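Local coordinates for cellulase (Bacteroides salanitronis, PDB 6WQY), which probably hydrolyses beta-1,4-glucan links in cellulose as a broad-specificity endoglucanase, this chain being the glycoside hydrolase family 5 domain of a longer protein, at residues Trp129-Asp134 with Glu139-Ala144; Met152-Ala157 with Val204-Ala209; Tyr253-Tyr258 with Ser267-Thr272. All coordinates share one frame; numbering follows the deposited sequence.

How the contacts relate
The chain folds as a closed eight-stranded (beta/alpha)8 barrel, and the three contacts follow one another along it without nesting or crossing. Contact 1 closes a tight loop of four residues, setting the short helix 132-135 against the start of helix 139-159. Contact 2 begins further along that helix and spans 46 residues, through strand 167-170, to join it to helix 191-209. The first two contacts meet where Trp129 CZ2 lies 3.5 Å from Met152 SD. Contact 3 closes an eight-residue excursion after strand 246-251; its centre is about 39 Å from that of contact 2, on the opposite side of the chain's centre.

Contact 1 (Trp129-Asp134 with Glu139-Ala144)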
loop_
_atom_site.group_PDB
_atom_site.type_symbol
_atom_site.label_atom_id
_atom_site.label_comp_id
_atom_site.label_asym_id
_atom_site.label_seq_id
_atom_site.Cartn_x
_atom_site.Cartn_y
_atom_site.Cartn_z
ATOM N N TRP A 129 11.301 -12.063 -11.051
ATOM C CA TRP A 129 10.418 -12.707 -12.025
ATOM C C TRP A 129 9.351 -11.756 -12.557
ATOM O O TRP A 129 8.909 -11.900 -13.704
ATOM C CB TRP A 129 9.740 -13.950 -11.426
ATOM C CG TRP A 129 8.774 -13.671 -10.306
ATOM C CD1 TRP A 129 9.056 -13.631 -8.972
ATOM C CD2 TRP A 129 7.366 -13.400 -10.422
ATOM N NE1 TRP A 129 7.926 -13.348 -8.256
ATOM C CE2 TRP A 129 6.869 -13.210 -9.113
ATOM C CE3 TRP A 129 6.472 -13.316 -11.497
ATOM C CZ2 TRP A 129 5.538 -12.925 -8.857
ATOM C CZ3 TRP A 129 5.147 -13.042 -11.241
ATOM C CH2 TRP A 129 4.688 -12.842 -9.924
ATOM N N LEU A 130 8.889 -10.823 -11.741
ATOM C CA LEU A 130 7.794 -9.922 -12.095
ATOM C C LEU A 130 8.447 -8.773 -12.848
ATOM O O LEU A 130 8.849 -7.775 -12.252
ATOM C CB LEU A 130 7.082 -9.532 -10.810
ATOM C CG LEU A 130 5.818 -8.696 -10.903
ATOM C CD1 LEU A 130 4.777 -9.270 -11.831
ATOM C CD2 LEU A 130 5.256 -8.552 -9.497
ATOM N N ASP A 131 8.585 -8.935 -14.174
ATOM C CA ASP A 131 9.530 -8.179 -15.010
ATOM C C ASP A 131 8.814 -7.471 -16.156
ATOM O O ASP A 131 8.664 -8.015 -17.252
ATOM C CB ASP A 131 10.561 -9.201 -15.534
ATOM C CG ASP A 131 11.570 -8.608 -16.488
ATOM O OD1 ASP A 131 11.624 -7.384 -16.705
ATOM O OD2 ASP A 131 12.331 -9.430 -17.089
ATOM N N ILE A 132 8.386 -6.232 -15.894
ATOM C CA ILE A 132 7.620 -5.459 -16.874
ATOM C C ILE A 132 8.470 -5.096 -18.083
ATOM O O ILE A 132 7.960 -5.022 -19.207
ATOM C CB ILE A 132 7.004 -4.215 -16.204
ATOM C CG1 ILE A 132 6.042 -3.471 -17.136
ATOM C CG2 ILE A 132 8.096 -3.255 -15.725
ATOM C CD1 ILE A 132 4.726 -4.181 -17.359
ATOM N N LYS A 133 9.760 -4.834 -17.885
ATOM C CA LYS A 133 10.581 -4.381 -18.997
ATOM C C LYS A 133 10.607 -5.421 -20.106
ATOM O O LYS A 133 10.344 -5.114 -21.274
ATOM C CB LYS A 133 12.000 -4.064 -18.532
ATOM C CG LYS A 133 12.813 -3.366 -19.629
ATOM C CD LYS A 133 14.195 -2.895 -19.172
ATOM C CE LYS A 133 15.112 -4.069 -18.856
ATOM N NZ LYS A 133 16.465 -3.640 -18.384
ATOM N N ASP A 134 10.904 -6.671 -19.746
ATOM C CA ASP A 134 10.989 -7.732 -20.742
ATOM C C ASP A 134 9.624 -8.278 -21.122
ATOM O O ASP A 134 9.448 -8.726 -22.256
ATOM C CB ASP A 134 11.911 -8.838 -20.240
ATOM C CG ASP A 134 13.333 -8.354 -20.036
ATOM O OD1 ASP A 134 13.903 -7.756 -20.975
ATOM O OD2 ASP A 134 13.868 -8.556 -18.923
ATOM N N GLU A 139 6.716 -11.740 -25.718
ATOM C CA GLU A 139 5.455 -12.379 -25.361
ATOM C C GLU A 139 5.658 -13.623 -24.503
ATOM O O GLU A 139 4.786 -13.960 -23.695
ATOM C CB GLU A 139 4.679 -12.746 -26.627
ATOM C CG GLU A 139 5.374 -13.762 -27.508
ATOM C CD GLU A 139 4.684 -13.923 -28.849
ATOM O OE1 GLU A 139 3.612 -13.309 -29.052
ATOM O OE2 GLU A 139 5.208 -14.666 -29.686
ATOM N N THR A 140 6.782 -14.328 -24.675
ATOM C CA THR A 140 7.043 -15.502 -23.845
ATOM C C THR A 140 7.247 -15.106 -22.389
ATOM O O THR A 140 6.753 -15.786 -21.475
ATOM C CB THR A 140 8.267 -16.240 -24.390
ATOM O OG1 THR A 140 8.044 -16.559 -25.768
ATOM C CG2 THR A 140 8.508 -17.533 -23.625
ATOM N N VAL A 141 7.960 -14.009 -22.147
ATOM C CA VAL A 141 8.114 -13.512 -20.788
ATOM C C VAL A 141 6.769 -13.050 -20.244
ATOM O O VAL A 141 6.417 -13.358 -19.101
ATOM C CB VAL A 141 9.179 -12.402 -20.727
ATOM C CG1 VAL A 141 9.252 -11.798 -19.329
ATOM C CG2 VAL A 141 10.536 -12.951 -21.128
ATOM N N ASN A 142 6.004 -12.286 -21.033
ATOM C CA ASN A 142 4.704 -11.831 -20.550
ATOM C C ASN A 142 3.830 -13.016 -20.150
ATOM O O ASN A 142 3.195 -13.003 -19.087
ATOM C CB ASN A 142 4.036 -10.968 -21.618
ATOM C CG ASN A 142 2.884 -10.130 -21.079
ATOM O OD1 ASN A 142 2.820 -9.820 -19.893
ATOM N ND2 ASN A 142 1.991 -9.722 -21.965
ATOM N N SER A 143 3.826 -14.071 -20.957
ATOM C CA SER A 143 3.028 -15.244 -20.624
ATOM C C SER A 143 3.505 -15.896 -19.334
ATOM O O SER A 143 2.681 -16.329 -18.515
ATOM C CB SER A 143 3.075 -16.246 -21.779
ATOM O OG SER A 143 2.357 -15.747 -22.890
ATOM N N ALA A 144 4.826 -16.001 -19.135
ATOM C CA ALA A 144 5.353 -16.613 -17.918
ATOM C C ALA A 144 5.039 -15.779 -16.681
ATOM O O ALA A 144 4.754 -16.336 -15.617
ATOM C CB ALA A 144 6.866 -16.818 -18.057
#
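Val141 lays its CG1 methyl against the backbone and CB of Asp134, with Asp131 at the margin of the same patch. This is a turn in a (beta/alpha)8 barrel: the loop that follows strand 114-118 forms the brief helix 132-135 and then turns into the long outer helix 139-159, so Val141 stands in the first turn or so of the second helix and looks back at the first. The approach is modest, CG1 of Val141 lying 4.0 Å from C of Asp134, and CG1 reaches there because it stands anti to the backbone N (chi1 175°), which brings it beside its own carbonyl carbon. CB of Val141 also comes to 4.0 Å from O of Asp134. A branched valine suits the place, because its short apolar arms fit a shallow patch that is only partly buried. Asp131 adds only a light touch, its O being 4.4 Å from Val141 CG1.

Further back, Trp129 makes its contacts with later turns of helix 139-159, where Val145 and Gln148 touch it; CB of Leu130 sits over the centre of one face of its ring, 3.8 Å above the plane, and NE1 is bonded to Asp122.

Asp131 is the N-cap of helix 132-135 and also binds Ser126 OG through OD1; a magnesium ion lies about 4 Å from its side chain. The capping bond runs from Asp134 N to Asp131 OD1, 3.2 Å long and nearly straight at 175°, and it meets that oxygen from 55° out of the carboxylate plane.

Contact 2 (Met152-Ala157 with Val204-Ala209); sequences MWTQIA and VDAVRA
Val207, Ala206 and Trp153 give up the most surface where two neighbouring outer helices of the barrel, 139-159 and 191-209, lie against each other. The helices run in the same general direction, their local axes 8.5 Å apart at closest and crossing at -35°, with strand 167-170 between them in sequence. So close an approach calls for small residues, and alanines supply it: Ala157 CB rests 4.4 Å from Val207 CA, and Ala206 CB comes to 4.1 Å from Thr154 OG1.

Val207 lies on the barrel side of the interface. Its CG2 methyl meets the six-membered part of the Trp153 indole obliquely, at 4.4 Å from CE3. The CB of Trp153 points toward helix 191-209, but the indole then leads away from it; NE1 is bonded to Ala171 O, and Ile156 CD1 lies 4.0 Å above one face, toward the rim. Phe169 of strand 167-170 touches both Val207 and Ala157, and Leu219 touches Val207 as well, joining the helix pair to the barrel wall.

The outer side is polar. Thr154 OG1, beside its own backbone N and bonded to Ala150 O one turn earlier, takes a hydrogen from water 1 at 2.7 Å, and the same water gives its other hydrogen to Ala206 O, likewise at 2.7 Å. The chemistry thus divides the interface: small apolar side chains let the helices lie close, while at the outer side a single water with both its hydrogens engaged bridges them.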
loop_
_atom_site.group_PDB
_atom_site.type_symbol
_atom_site.label_atom_id
_atom_site.label_comp_id
_atom_site.label_asym_id
_atom_site.label_seq_id
_atom_site.Cartn_x
_atom_site.Cartn_y
_atom_site.Cartn_z
ATOM N N MET A 152 0.165 -18.007 -8.264
ATOM C CA MET A 152 0.368 -17.530 -6.903
ATOM C C MET A 152 -0.926 -17.008 -6.311
ATOM O O MET A 152 -1.291 -17.364 -5.187
ATOM C CB MET A 152 1.456 -16.458 -6.872
ATOM C CG MET A 152 2.863 -16.998 -7.111
ATOM S SD MET A 152 4.100 -15.698 -7.185
ATOM C CE MET A 152 4.066 -15.065 -5.511
ATOM N N TRP A 153 -1.637 -16.153 -7.047
ATOM C CA TRP A 153 -2.865 -15.578 -6.515
ATOM C C TRP A 153 -3.946 -16.633 -6.334
ATOM O O TRP A 153 -4.757 -16.508 -5.411
ATOM C CB TRP A 153 -3.334 -14.385 -7.349
ATOM C CG TRP A 153 -2.659 -13.125 -6.910
ATOM C CD1 TRP A 153 -1.781 -12.345 -7.615
ATOM C CD2 TRP A 153 -2.790 -12.510 -5.622
ATOM N NE1 TRP A 153 -1.367 -11.276 -6.833
ATOM C CE2 TRP A 153 -1.984 -11.355 -5.612
ATOM C CE3 TRP A 153 -3.535 -12.812 -4.479
ATOM C CZ2 TRP A 153 -1.878 -10.531 -4.508
ATOM C CZ3 TRP A 153 -3.434 -11.980 -3.381
ATOM C CH2 TRP A 153 -2.602 -10.861 -3.399
ATOM N N THR A 154 -3.979 -17.682 -7.165
ATOM C CA THR A 154 -4.921 -18.776 -6.917
ATOM C C THR A 154 -4.652 -19.413 -5.559
ATOM O O THR A 154 -5.571 -19.641 -4.764
ATOM C CB THR A 154 -4.829 -19.822 -8.038
ATOM O OG1 THR A 154 -5.247 -19.235 -9.275
ATOM C CG2 THR A 154 -5.705 -21.023 -7.749
ATOM N N GLN A 155 -3.379 -19.698 -5.275
ATOM C CA GLN A 155 -3.028 -20.307 -3.997
ATOM C C GLN A 155 -3.312 -19.374 -2.826
ATOM O O GLN A 155 -3.802 -19.819 -1.774
ATOM C CB GLN A 155 -1.560 -20.712 -4.000
ATOM C CG GLN A 155 -1.229 -21.878 -4.891
ATOM C CD GLN A 155 0.260 -22.018 -5.047
ATOM O OE1 GLN A 155 0.933 -22.565 -4.171
ATOM N NE2 GLN A 155 0.789 -21.504 -6.136
ATOM N N ILE A 156 -2.978 -18.092 -2.959
ATOM C CA ILE A 156 -3.229 -17.151 -1.868
ATOM C C ILE A 156 -4.726 -17.018 -1.630
ATOM O O ILE A 156 -5.211 -17.095 -0.491
ATOM C CB ILE A 156 -2.568 -15.796 -2.174
ATOM C CG1 ILE A 156 -1.047 -15.934 -2.257
ATOM C CG2 ILE A 156 -2.975 -14.773 -1.129
ATOM C CD1 ILE A 156 -0.376 -14.760 -2.979
ATOM N N ALA A 157 -5.492 -16.847 -2.709
ATOM C CA ALA A 157 -6.940 -16.728 -2.571
ATOM C C ALA A 157 -7.532 -17.974 -1.935
ATOM O O ALA A 157 -8.412 -17.884 -1.059
ATOM C CB ALA A 157 -7.567 -16.475 -3.939
ATOM N N VAL A 204 -7.258 -10.148 -11.102
ATOM C CA VAL A 204 -8.683 -10.140 -10.769
ATOM C C VAL A 204 -9.326 -11.453 -11.193
ATOM O O VAL A 204 -10.040 -12.103 -10.415
ATOM C CB VAL A 204 -9.386 -8.932 -11.412
ATOM C CG1 VAL A 204 -10.899 -9.021 -11.222
ATOM C CG2 VAL A 204 -8.867 -7.621 -10.849
ATOM N N ASP A 205 -9.071 -11.878 -12.432
ATOM C CA ASP A 205 -9.700 -13.093 -12.934
ATOM C C ASP A 205 -9.329 -14.296 -12.078
ATOM O O ASP A 205 -10.173 -15.154 -11.792
ATOM C CB ASP A 205 -9.290 -13.340 -14.388
ATOM C CG ASP A 205 -9.854 -12.306 -15.357
ATOM O OD1 ASP A 205 -10.702 -11.492 -14.967
ATOM O OD2 ASP A 205 -9.445 -12.340 -16.546
ATOM N N ALA A 206 -8.060 -14.400 -11.690
ATOM C CA ALA A 206 -7.617 -15.553 -10.919
ATOM C C ALA A 206 -8.270 -15.581 -9.544
ATOM O O ALA A 206 -8.673 -16.644 -9.067
ATOM C CB ALA A 206 -6.092 -15.557 -10.796
ATOM N N VAL A 207 -8.372 -14.424 -8.885
ATOM C CA VAL A 207 -9.019 -14.369 -7.577
ATOM C C VAL A 207 -10.492 -14.737 -7.703
ATOM O O VAL A 207 -11.010 -15.567 -6.946
ATOM C CB VAL A 207 -8.828 -12.981 -6.938
ATOM C CG1 VAL A 207 -9.671 -12.861 -5.661
ATOM C CG2 VAL A 207 -7.350 -12.718 -6.639
ATOM N N ARG A 208 -11.191 -14.121 -8.661
ATOM C CA ARG A 208 -12.623 -14.364 -8.785
ATOM C C ARG A 208 -12.917 -15.821 -9.122
ATOM O O ARG A 208 -13.934 -16.359 -8.683
ATOM C CB ARG A 208 -13.251 -13.446 -9.836
ATOM C CG ARG A 208 -13.134 -11.963 -9.554
ATOM C CD ARG A 208 -13.643 -11.555 -8.189
ATOM N NE ARG A 208 -13.642 -10.094 -8.067
ATOM C CZ ARG A 208 -13.485 -9.426 -6.932
ATOM N NH1 ARG A 208 -13.280 -10.068 -5.795
ATOM N NH2 ARG A 208 -13.507 -8.103 -6.931
ATOM N N ALA A 209 -12.042 -16.475 -9.892
ATOM C CA ALA A 209 -12.286 -17.848 -10.308
ATOM C C ALA A 209 -12.310 -18.808 -9.133
ATOM O O ALA A 209 -12.888 -19.896 -9.248
ATOM C CB ALA A 209 -11.219 -18.292 -11.301
HETATM O O HOH W 1 -7.854 -19.062 -10.048
#

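Contact 3 (Tyr253-Tyr258 with Ser267-Thr272)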
loop_
_atom_site.group_PDB
_atom_site.type_symbol
_atom_site.label_atom_id
_atom_site.label_comp_id
_atom_site.label_asym_id
_atom_site.label_seq_id
_atom_site.Cartn_x
_atom_site.Cartn_y
_atom_site.Cartn_z
ATOM N N TYR A 253 4.455 10.200 -1.492
ATOM C CA TYR A 253 5.505 10.655 -0.593
ATOM C C TYR A 253 5.971 12.067 -0.939
ATOM O O TYR A 253 6.990 12.535 -0.405
ATOM C CB TYR A 253 6.696 9.715 -0.645
ATOM C CG TYR A 253 6.487 8.334 -0.065
ATOM C CD1 TYR A 253 6.499 8.150 1.310
ATOM C CD2 TYR A 253 6.335 7.218 -0.881
ATOM C CE1 TYR A 253 6.382 6.891 1.861
ATOM C CE2 TYR A 253 6.196 5.954 -0.333
ATOM C CZ TYR A 253 6.230 5.793 1.040
ATOM O OH TYR A 253 6.188 4.561 1.647
ATOM N N ASP A 254 5.260 12.773 -1.811
ATOM C CA ASP A 254 5.791 14.030 -2.318
ATOM C C ASP A 254 5.941 15.047 -1.188
ATOM O O ASP A 254 5.001 15.232 -0.408
ATOM C CB ASP A 254 4.851 14.653 -3.351
ATOM C CG ASP A 254 4.713 13.855 -4.626
ATOM O OD1 ASP A 254 5.439 12.850 -4.828
ATOM O OD2 ASP A 254 3.860 14.285 -5.471
ATOM N N PRO A 255 7.064 15.774 -1.104
ATOM C CA PRO A 255 8.306 15.622 -1.878
ATOM C C PRO A 255 9.226 14.643 -1.150
ATOM O O PRO A 255 9.537 14.869 0.036
ATOM C CB PRO A 255 8.879 17.039 -1.896
ATOM C CG PRO A 255 8.388 17.661 -0.612
ATOM C CD PRO A 255 7.154 16.910 -0.167
ATOM N N ILE A 256 9.661 13.574 -1.822
ATOM C CA ILE A 256 10.419 12.526 -1.149
ATOM C C ILE A 256 11.699 13.051 -0.520
ATOM O O ILE A 256 12.148 12.525 0.507
ATOM C CB ILE A 256 10.666 11.343 -2.108
ATOM C CG1 ILE A 256 11.295 10.154 -1.381
ATOM C CG2 ILE A 256 11.522 11.762 -3.284
ATOM C CD1 ILE A 256 10.398 9.489 -0.369
ATOM N N ASP A 257 12.330 14.072 -1.104
ATOM C CA ASP A 257 13.534 14.595 -0.470
ATOM C C ASP A 257 13.252 15.062 0.953
ATOM O O ASP A 257 14.127 14.951 1.821
ATOM C CB ASP A 257 14.119 15.747 -1.295
ATOM C CG ASP A 257 14.828 15.268 -2.551
ATOM O OD1 ASP A 257 14.947 14.037 -2.755
ATOM O OD2 ASP A 257 15.263 16.131 -3.345
ATOM N N TYR A 258 12.056 15.591 1.203
ATOM C CA TYR A 258 11.660 15.996 2.552
ATOM C C TYR A 258 11.168 14.800 3.375
ATOM O O TYR A 258 11.604 14.586 4.517
ATOM C CB TYR A 258 10.576 17.092 2.495
ATOM C CG TYR A 258 10.002 17.365 3.872
ATOM C CD1 TYR A 258 10.786 17.936 4.861
ATOM C CD2 TYR A 258 8.701 17.010 4.198
ATOM C CE1 TYR A 258 10.296 18.137 6.131
ATOM C CE2 TYR A 258 8.194 17.225 5.469
ATOM C CZ TYR A 258 9.002 17.781 6.437
ATOM O OH TYR A 258 8.505 17.972 7.705
ATOM N N SER A 267 14.548 20.286 6.366
ATOM C CA SER A 267 13.954 20.047 7.671
ATOM C C SER A 267 12.607 20.732 7.862
ATOM O O SER A 267 11.988 20.549 8.914
ATOM C CB SER A 267 14.913 20.507 8.776
ATOM O OG SER A 267 15.226 21.887 8.631
ATOM N N GLN A 268 12.141 21.510 6.889
ATOM C CA GLN A 268 10.875 22.236 6.997
ATOM C C GLN A 268 10.060 22.050 5.724
ATOM O O GLN A 268 10.580 21.631 4.684
ATOM C CB GLN A 268 11.118 23.725 7.292
ATOM C CG GLN A 268 12.014 23.920 8.500
ATOM C CD GLN A 268 12.103 25.363 8.980
ATOM O OE1 GLN A 268 11.579 26.289 8.348
ATOM N NE2 GLN A 268 12.775 25.555 10.099
ATOM N N TRP A 269 8.761 22.337 5.823
ATOM C CA TRP A 269 7.821 22.084 4.744
ATOM C C TRP A 269 6.649 23.048 4.842
ATOM O O TRP A 269 6.244 23.443 5.936
ATOM C CB TRP A 269 7.283 20.640 4.827
ATOM C CG TRP A 269 6.357 20.276 3.728
ATOM C CD1 TRP A 269 6.715 19.813 2.494
ATOM C CD2 TRP A 269 4.919 20.334 3.741
ATOM N NE1 TRP A 269 5.590 19.594 1.737
ATOM C CE2 TRP A 269 4.479 19.911 2.468
ATOM C CE3 TRP A 269 3.963 20.691 4.698
ATOM C CZ2 TRP A 269 3.128 19.825 2.132
ATOM C CZ3 TRP A 269 2.628 20.608 4.355
ATOM C CH2 TRP A 269 2.224 20.171 3.087
ATOM N N GLY A 270 6.103 23.419 3.692
ATOM C CA GLY A 270 4.876 24.183 3.646
ATOM C C GLY A 270 5.081 25.683 3.653
ATOM O O GLY A 270 6.194 26.199 3.569
ATOM N N HIS A 271 3.961 26.395 3.796
ATOM C CA HIS A 271 3.958 27.841 3.596
ATOM C C HIS A 271 4.900 28.567 4.545
ATOM O O HIS A 271 5.422 29.633 4.193
ATOM C CB HIS A 271 2.574 28.457 3.863
ATOM C CG HIS A 271 1.467 27.926 3.014
ATOM N ND1 HIS A 271 1.580 27.747 1.653
ATOM C CD2 HIS A 271 0.197 27.578 3.336
ATOM C CE1 HIS A 271 0.435 27.289 1.178
ATOM N NE2 HIS A 271 -0.419 27.174 2.178
ATOM N N THR A 272 5.064 28.074 5.767
ATOM C CA THR A 272 5.848 28.801 6.759
ATOM C C THR A 272 7.320 28.412 6.753
ATOM O O THR A 272 8.105 29.006 7.499
ATOM C CB THR A 272 5.285 28.631 8.183
ATOM O OG1 THR A 272 5.694 27.371 8.724
ATOM C CG2 THR A 272 3.775 28.748 8.189
HETATM O O HOH W 2 10.588 18.221 9.478
#
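The two segments come together without any regular pairing of their backbones. In 253-258 a cis peptide precedes Pro255, which serves as N-cap of the helical turn 256-259; Tyr258 N returns to Pro255 O at 2.9 Å. Segment 267-272 is irregular, and its CA atoms come nearest at Tyr258 and Ser267. Both segments belong to the long loop that follows strand 246-251 of the barrel.

Tyr258 and Trp269 carry the contact. The CB of Trp269 sits over one face of the tyrosine ring, 3.8 Å from its centroid, in a CH-pi contact. Because Trp269 CG is anti to the backbone N (chi1 -178°), the indole then runs on past the phenol, and the phenol and the five-membered ring of the indole, with planes at 21°, are slid so far apart that they barely overlap. The backbone of the loop borders the same phenol: Ser267 C lies at the ring edge, 3.9 Å from Tyr258 CE1, and Gln268 O approaches obliquely, 3.7 Å from Tyr258 CD1. Pro255 meets the pyrrole side obliquely, its CD 3.6 Å from Trp269 NE1, a nitrogen whose bond goes to Gly282 O. Tyr326 and Tyr327 of helix 318-337 also meet the indole.

The hydroxyl of Tyr258, at the CZ end of the ring close to the tryptophan methylene, donates through OH to water 2 at 2.7 Å, and this water donates to Ser267 O at 2.8 Å. With a phenylalanine here the donor hydroxyl is gone, and water 2 would probably lose its anchor on this side and hold Ser267 O less firmly. Tyrosine therefore suits both demands: a flat apolar face for the tryptophan methylene, and a hydroxyl that reaches the loop backbone through water.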